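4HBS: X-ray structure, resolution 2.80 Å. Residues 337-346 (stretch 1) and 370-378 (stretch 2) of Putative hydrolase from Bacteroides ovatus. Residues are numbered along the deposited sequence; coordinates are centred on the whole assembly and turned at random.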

ATOM      1  N   THR A 337       9.452   8.805 -16.162  1.00 47.46           N
ATOM      2  CA  THR A 337       9.385   9.332 -14.805  1.00 45.70           C
ATOM      3  C   THR A 337       8.074  10.113 -14.739  1.00 51.20           C
ATOM      4  O   THR A 337       7.919  11.128 -15.425  1.00 51.86           O
ATOM      5  CB  THR A 337      10.629  10.128 -14.450  1.00 47.16           C
ATOM      6  OG1 THR A 337      11.736   9.229 -14.464  1.00 49.53           O
ATOM      7  CG2 THR A 337      10.539  10.760 -13.087  1.00 41.00           C
ATOM      8  N   LEU A 338       7.099   9.586 -13.974  1.00 47.85           N
ATOM      9  CA  LEU A 338       5.784  10.212 -13.820  1.00 47.99           C
ATOM     10  C   LEU A 338       5.952  11.549 -13.122  1.00 52.18           C
ATOM     11  O   LEU A 338       5.542  12.582 -13.654  1.00 53.13           O
ATOM     12  CB  LEU A 338       4.859   9.281 -13.041  1.00 47.49           C
ATOM     13  CG  LEU A 338       3.397   9.640 -13.010  1.00 53.17           C
ATOM     14  CD1 LEU A 338       2.803   9.630 -14.396  1.00 54.23           C
ATOM     15  CD2 LEU A 338       2.630   8.686 -12.095  1.00 56.69           C
ATOM     16  N   PHE A 339       6.653  11.539 -11.993  1.00 47.66           N
ATOM     17  CA  PHE A 339       7.007  12.742 -11.251  1.00 46.72           C
ATOM     18  C   PHE A 339       8.002  12.406 -10.132  1.00 48.64           C
ATOM     19  O   PHE A 339       8.262  11.234  -9.869  1.00 47.64           O
ATOM     20  CB  PHE A 339       5.764  13.440 -10.692  1.00 48.19           C
ATOM     21  CG  PHE A 339       5.146  12.838  -9.455  1.00 49.02           C
ATOM     22  CD1 PHE A 339       4.356  11.699  -9.538  1.00 51.52           C
ATOM     23  CD2 PHE A 339       5.249  13.479  -8.223  1.00 50.78           C
ATOM     24  CE1 PHE A 339       3.730  11.178  -8.400  1.00 51.06           C
ATOM     25  CE2 PHE A 339       4.582  12.983  -7.100  1.00 51.90           C
ATOM     26  CZ  PHE A 339       3.829  11.838  -7.195  1.00 49.19           C
ATOM     27  N   THR A 340       8.545  13.436  -9.490  1.00 44.89           N
ATOM     28  CA  THR A 340       9.512  13.308  -8.402  1.00 43.59           C
ATOM     29  C   THR A 340       8.870  13.748  -7.108  1.00 47.02           C
ATOM     30  O   THR A 340       8.374  14.865  -7.030  1.00 48.09           O
ATOM     31  CB  THR A 340      10.742  14.120  -8.710  1.00 49.80           C
ATOM     32  OG1 THR A 340      11.208  13.746 -10.005  1.00 55.39           O
ATOM     33  CG2 THR A 340      11.837  13.891  -7.704  1.00 48.45           C
ATOM     34  N   LEU A 341       8.880  12.885  -6.091  1.00 41.49           N
ATOM     35  CA  LEU A 341       8.248  13.185  -4.809  1.00 40.11           C
ATOM     36  C   LEU A 341       9.017  14.251  -4.066  1.00 44.45           C
ATOM     37  O   LEU A 341      10.227  14.322  -4.228  1.00 44.76           O
ATOM     38  CB  LEU A 341       8.136  11.922  -3.957  1.00 39.02           C
ATOM     39  CG  LEU A 341       7.135  10.904  -4.497  1.00 42.44           C
ATOM     40  CD1 LEU A 341       7.461   9.495  -4.034  1.00 41.32           C
ATOM     41  CD2 LEU A 341       5.737  11.288  -4.116  1.00 44.78           C
ATOM     42  N   PRO A 342       8.348  15.096  -3.250  1.00 41.45           N
ATOM     43  CA  PRO A 342       9.068  16.175  -2.555  1.00 41.93           C
ATOM     44  C   PRO A 342      10.236  15.733  -1.688  1.00 48.93           C
ATOM     45  O   PRO A 342      10.223  14.650  -1.110  1.00 48.02           O
ATOM     46  CB  PRO A 342       7.994  16.815  -1.679  1.00 43.37           C
ATOM     47  CG  PRO A 342       6.721  16.491  -2.326  1.00 47.46           C
ATOM     48  CD  PRO A 342       6.897  15.166  -2.987  1.00 42.75           C
ATOM     49  N   GLU A 343      11.235  16.615  -1.576  1.00 47.95           N
ATOM     50  CA  GLU A 343      12.421  16.411  -0.744  1.00 47.74           C
ATOM     51  C   GLU A 343      12.089  16.807   0.729  1.00 49.46           C
ATOM     52  O   GLU A 343      12.701  16.278   1.667  1.00 48.34           O
ATOM     53  CB  GLU A 343      13.556  17.272  -1.326  1.00 50.54           C
ATOM     54  CG  GLU A 343      14.944  17.063  -0.740  1.00 63.09           C
ATOM     55  CD  GLU A 343      15.924  18.139  -1.175  1.00 85.88           C
ATOM     56  OE1 GLU A 343      15.694  18.758  -2.241  1.00 74.56           O
ATOM     57  OE2 GLU A 343      16.916  18.375  -0.444  1.00 86.85           O
ATOM     58  N   PHE A 344      11.084  17.718   0.912  1.00 44.97           N
ATOM     59  CA  PHE A 344      10.635  18.247   2.209  1.00 43.76           C
ATOM     60  C   PHE A 344       9.147  17.998   2.455  1.00 46.48           C
ATOM     61  O   PHE A 344       8.352  18.095   1.517  1.00 45.04           O
ATOM     62  CB  PHE A 344      10.866  19.747   2.222  1.00 46.12           C
ATOM     63  CG  PHE A 344      12.290  20.125   1.978  1.00 48.50           C
ATOM     64  CD1 PHE A 344      13.188  20.216   3.028  1.00 51.41           C
ATOM     65  CD2 PHE A 344      12.751  20.368   0.690  1.00 52.46           C
ATOM     66  CE1 PHE A 344      14.511  20.601   2.804  1.00 55.43           C
ATOM     67  CE2 PHE A 344      14.083  20.713   0.460  1.00 54.00           C
ATOM     68  CZ  PHE A 344      14.953  20.838   1.520  1.00 54.07           C
ATOM     69  N   LEU A 345       8.769  17.716   3.720  1.00 43.19           N
ATOM     70  CA  LEU A 345       7.368  17.490   4.106  1.00 42.92           C
ATOM     71  C   LEU A 345       6.718  18.775   4.596  1.00 49.66           C
ATOM     72  O   LEU A 345       7.379  19.567   5.255  1.00 49.37           O
ATOM     73  CB  LEU A 345       7.278  16.445   5.223  1.00 41.77           C
ATOM     74  CG  LEU A 345       7.927  15.116   4.961  1.00 44.64           C
ATOM     75  CD1 LEU A 345       7.848  14.240   6.179  1.00 43.71           C
ATOM     76  CD2 LEU A 345       7.319  14.431   3.760  1.00 46.70           C
ATOM     77  N   ASP A 346       5.413  18.974   4.294  1.00 48.74           N
ATOM     78  CA  ASP A 346       4.643  20.143   4.766  1.00 50.20           C
ATOM     79  C   ASP A 346       4.283  19.832   6.217  1.00 51.53           C
ATOM     80  O   ASP A 346       3.271  19.201   6.509  1.00 51.92           O
ATOM     81  CB  ASP A 346       3.419  20.405   3.865  1.00 53.78           C
ATOM     82  CG  ASP A 346       3.781  20.806   2.422  1.00 76.43           C
ATOM     83  OD1 ASP A 346       4.978  21.176   2.174  1.00 77.25           O
ATOM     84  OD2 ASP A 346       2.870  20.786   1.550  1.00 87.42           O
TER
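Stretch 2 (370-378) ELVISTNTD

Stretch 2 is an extended segment, a β-strand that begins at Leu371, and it runs past stretch 1 in broadly the same sense. Stretch 1 opens as the last part of a strand, residues 337-340, and continues from Leu341 as an irregular but still rather extended chain. The two strand axes cross at -48° and come no closer than 11.5 Å. At that spacing the backbones cannot pair as neighbours in a sheet, and no hydrogen bond links the stretches; the gap is filled by side chains reaching from both sides.

The alternation of the strand decides which residues of stretch 2 take part. Leu371, Ile373, Thr375 and Thr377 direct their CA-to-CB bonds toward stretch 1, whereas Ser374 between them points away and Val372 and Asn376 make no contact. Asn376 instead turns its amide back on its own strand, its ND2 donating to Thr375 O at 2.9 Å. Stretch 1 answers with Leu338, Phe339, Leu341 and Leu345, and the register advances in order along both chains: Leu338 lies nearest Leu371 (CA to CA 10.4 Å), Leu341 nearest Thr375 (CA to CA 8.7 Å) and Leu345 nearest Thr377 (CA to CA 9.0 Å).

Three of the five residue contacts cluster at the start. Leu338, with chi1 in t and chi2 in p, extends its CD2 methyl to the ends of two side chains, 3.6 Å from Leu371 CD1 and 3.9 Å from Ile373 CD1. This methyl is thus a bump received between the tips of two residues that project from the same face of stretch 2. Ile373 is in turn shared: its CD1 also lies 3.9 Å from Phe339 CE1, near the plane of the aromatic ring, so that the methyl meets the ring at its edge. Consecutive residues of stretch 1 therefore converge on the tip of Ile373, which has more of its surface covered across the contact than any other residue here.

Farther along, the partners become shorter and threonines take the place of the large aliphatic groups. Leu341 CD2 approaches Thr375 CG2 to 3.5 Å, a methyl-to-methyl contact made where the backbones are closer than at Leu338. Between this pair and the next, Pro342, Glu343 and Phe344 make no contact with stretch 2. Leu345 then returns, bringing its CD1 to 4.1 Å from Thr377 OG1, a looser touch; that hydroxyl finds its hydrogen bond elsewhere in the structure. The whole contact buries a modest 288 Å², summed over both sides.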

ATOM      1  N   GLU A 370      -7.845  10.094 -12.895  1.00 52.29           N
ATOM      2  CA  GLU A 370      -6.522  10.537 -12.439  1.00 50.89           C
ATOM      3  C   GLU A 370      -5.884   9.465 -11.574  1.00 54.46           C
ATOM      4  O   GLU A 370      -6.604   8.653 -10.995  1.00 54.69           O
ATOM      5  CB  GLU A 370      -6.633  11.886 -11.637  1.00 51.74           C
ATOM      6  CG  GLU A 370      -7.245  11.846 -10.224  1.00 57.63           C
ATOM      7  CD  GLU A 370      -8.754  11.967 -10.116  1.00 73.43           C
ATOM      8  OE1 GLU A 370      -9.450  11.568 -11.076  1.00 69.03           O
ATOM      9  OE2 GLU A 370      -9.247  12.449  -9.067  1.00 59.01           O
ATOM     10  N   LEU A 371      -4.559   9.452 -11.457  1.00 50.55           N
ATOM     11  CA  LEU A 371      -3.926   8.483 -10.559  1.00 49.87           C
ATOM     12  C   LEU A 371      -3.976   9.045  -9.178  1.00 53.75           C
ATOM     13  O   LEU A 371      -3.706  10.226  -9.040  1.00 53.90           O
ATOM     14  CB  LEU A 371      -2.471   8.197 -10.937  1.00 49.45           C
ATOM     15  CG  LEU A 371      -2.250   7.612 -12.305  1.00 55.08           C
ATOM     16  CD1 LEU A 371      -0.818   7.795 -12.731  1.00 55.50           C
ATOM     17  CD2 LEU A 371      -2.623   6.157 -12.356  1.00 56.37           C
ATOM     18  N   VAL A 372      -4.341   8.244  -8.160  1.00 49.76           N
ATOM     19  CA  VAL A 372      -4.330   8.705  -6.769  1.00 48.44           C
ATOM     20  C   VAL A 372      -3.222   7.915  -6.097  1.00 52.44           C
ATOM     21  O   VAL A 372      -3.329   6.700  -5.970  1.00 53.40           O
ATOM     22  CB  VAL A 372      -5.684   8.578  -6.059  1.00 51.86           C
ATOM     23  CG1 VAL A 372      -5.642   9.278  -4.697  1.00 50.99           C
ATOM     24  CG2 VAL A 372      -6.791   9.153  -6.924  1.00 52.68           C
ATOM     25  N   ILE A 373      -2.119   8.594  -5.763  1.00 47.36           N
ATOM     26  CA  ILE A 373      -0.913   7.993  -5.205  1.00 45.85           C
ATOM     27  C   ILE A 373      -0.727   8.435  -3.754  1.00 49.60           C
ATOM     28  O   ILE A 373      -1.107   9.548  -3.397  1.00 50.03           O
ATOM     29  CB  ILE A 373       0.301   8.410  -6.097  1.00 48.54           C
ATOM     30  CG1 ILE A 373       0.185   7.772  -7.502  1.00 49.06           C
ATOM     31  CG2 ILE A 373       1.638   8.039  -5.461  1.00 48.15           C
ATOM     32  CD1 ILE A 373       0.907   8.483  -8.556  1.00 49.67           C
ATOM     33  N   SER A 374      -0.139   7.572  -2.926  1.00 44.52           N
ATOM     34  CA  SER A 374       0.137   7.880  -1.528  1.00 43.27           C
ATOM     35  C   SER A 374       1.497   7.340  -1.165  1.00 48.01           C
ATOM     36  O   SER A 374       1.849   6.251  -1.608  1.00 48.16           O
ATOM     37  CB  SER A 374      -0.935   7.293  -0.609  1.00 45.27           C
ATOM     38  OG  SER A 374      -0.737   5.918  -0.320  1.00 47.21           O
ATOM     39  N   THR A 375       2.262   8.087  -0.365  1.00 44.26           N
ATOM     40  CA  THR A 375       3.582   7.672   0.085  1.00 43.02           C
ATOM     41  C   THR A 375       3.543   7.244   1.531  1.00 47.66           C
ATOM     42  O   THR A 375       2.506   7.289   2.177  1.00 48.18           O
ATOM     43  CB  THR A 375       4.555   8.842  -0.034  1.00 48.84           C
ATOM     44  OG1 THR A 375       4.154   9.893   0.854  1.00 48.24           O
ATOM     45  CG2 THR A 375       4.692   9.343  -1.434  1.00 47.97           C
ATOM     46  N   ASN A 376       4.676   6.769   2.009  1.00 43.56           N
ATOM     47  CA  ASN A 376       4.994   6.503   3.401  1.00 42.22           C
ATOM     48  C   ASN A 376       6.321   7.188   3.596  1.00 46.16           C
ATOM     49  O   ASN A 376       7.124   7.148   2.664  1.00 44.57           O
ATOM     50  CB  ASN A 376       5.101   5.002   3.712  1.00 38.88           C
ATOM     51  CG  ASN A 376       3.846   4.162   3.711  1.00 55.68           C
ATOM     52  OD1 ASN A 376       3.943   2.943   3.891  1.00 50.57           O
ATOM     53  ND2 ASN A 376       2.642   4.732   3.551  1.00 44.81           N
ATOM     54  N   THR A 377       6.557   7.849   4.747  1.00 43.77           N
ATOM     55  CA  THR A 377       7.833   8.515   5.012  1.00 43.39           C
ATOM     56  C   THR A 377       8.314   8.129   6.380  1.00 47.33           C
ATOM     57  O   THR A 377       7.548   7.619   7.187  1.00 47.75           O
ATOM     58  CB  THR A 377       7.756  10.021   4.784  1.00 51.40           C
ATOM     59  OG1 THR A 377       6.506  10.509   5.263  1.00 53.04           O
ATOM     60  CG2 THR A 377       7.915  10.371   3.315  1.00 49.09           C
ATOM     61  N   ASP A 378       9.605   8.354   6.610  1.00 43.66           N
ATOM     62  CA  ASP A 378      10.417   7.928   7.759  1.00 43.02           C
ATOM     63  C   ASP A 378      11.325   9.033   8.242  1.00 48.07           C
ATOM     64  O   ASP A 378      11.866   9.747   7.396  1.00 47.62           O
ATOM     65  CB  ASP A 378      11.391   6.848   7.183  1.00 44.84           C
ATOM     66  CG  ASP A 378      11.437   5.479   7.749  1.00 60.81           C
ATOM     67  OD1 ASP A 378      10.423   5.038   8.311  1.00 65.53           O
ATOM     68  OD2 ASP A 378      12.429   4.779   7.489  1.00 64.84           O
TER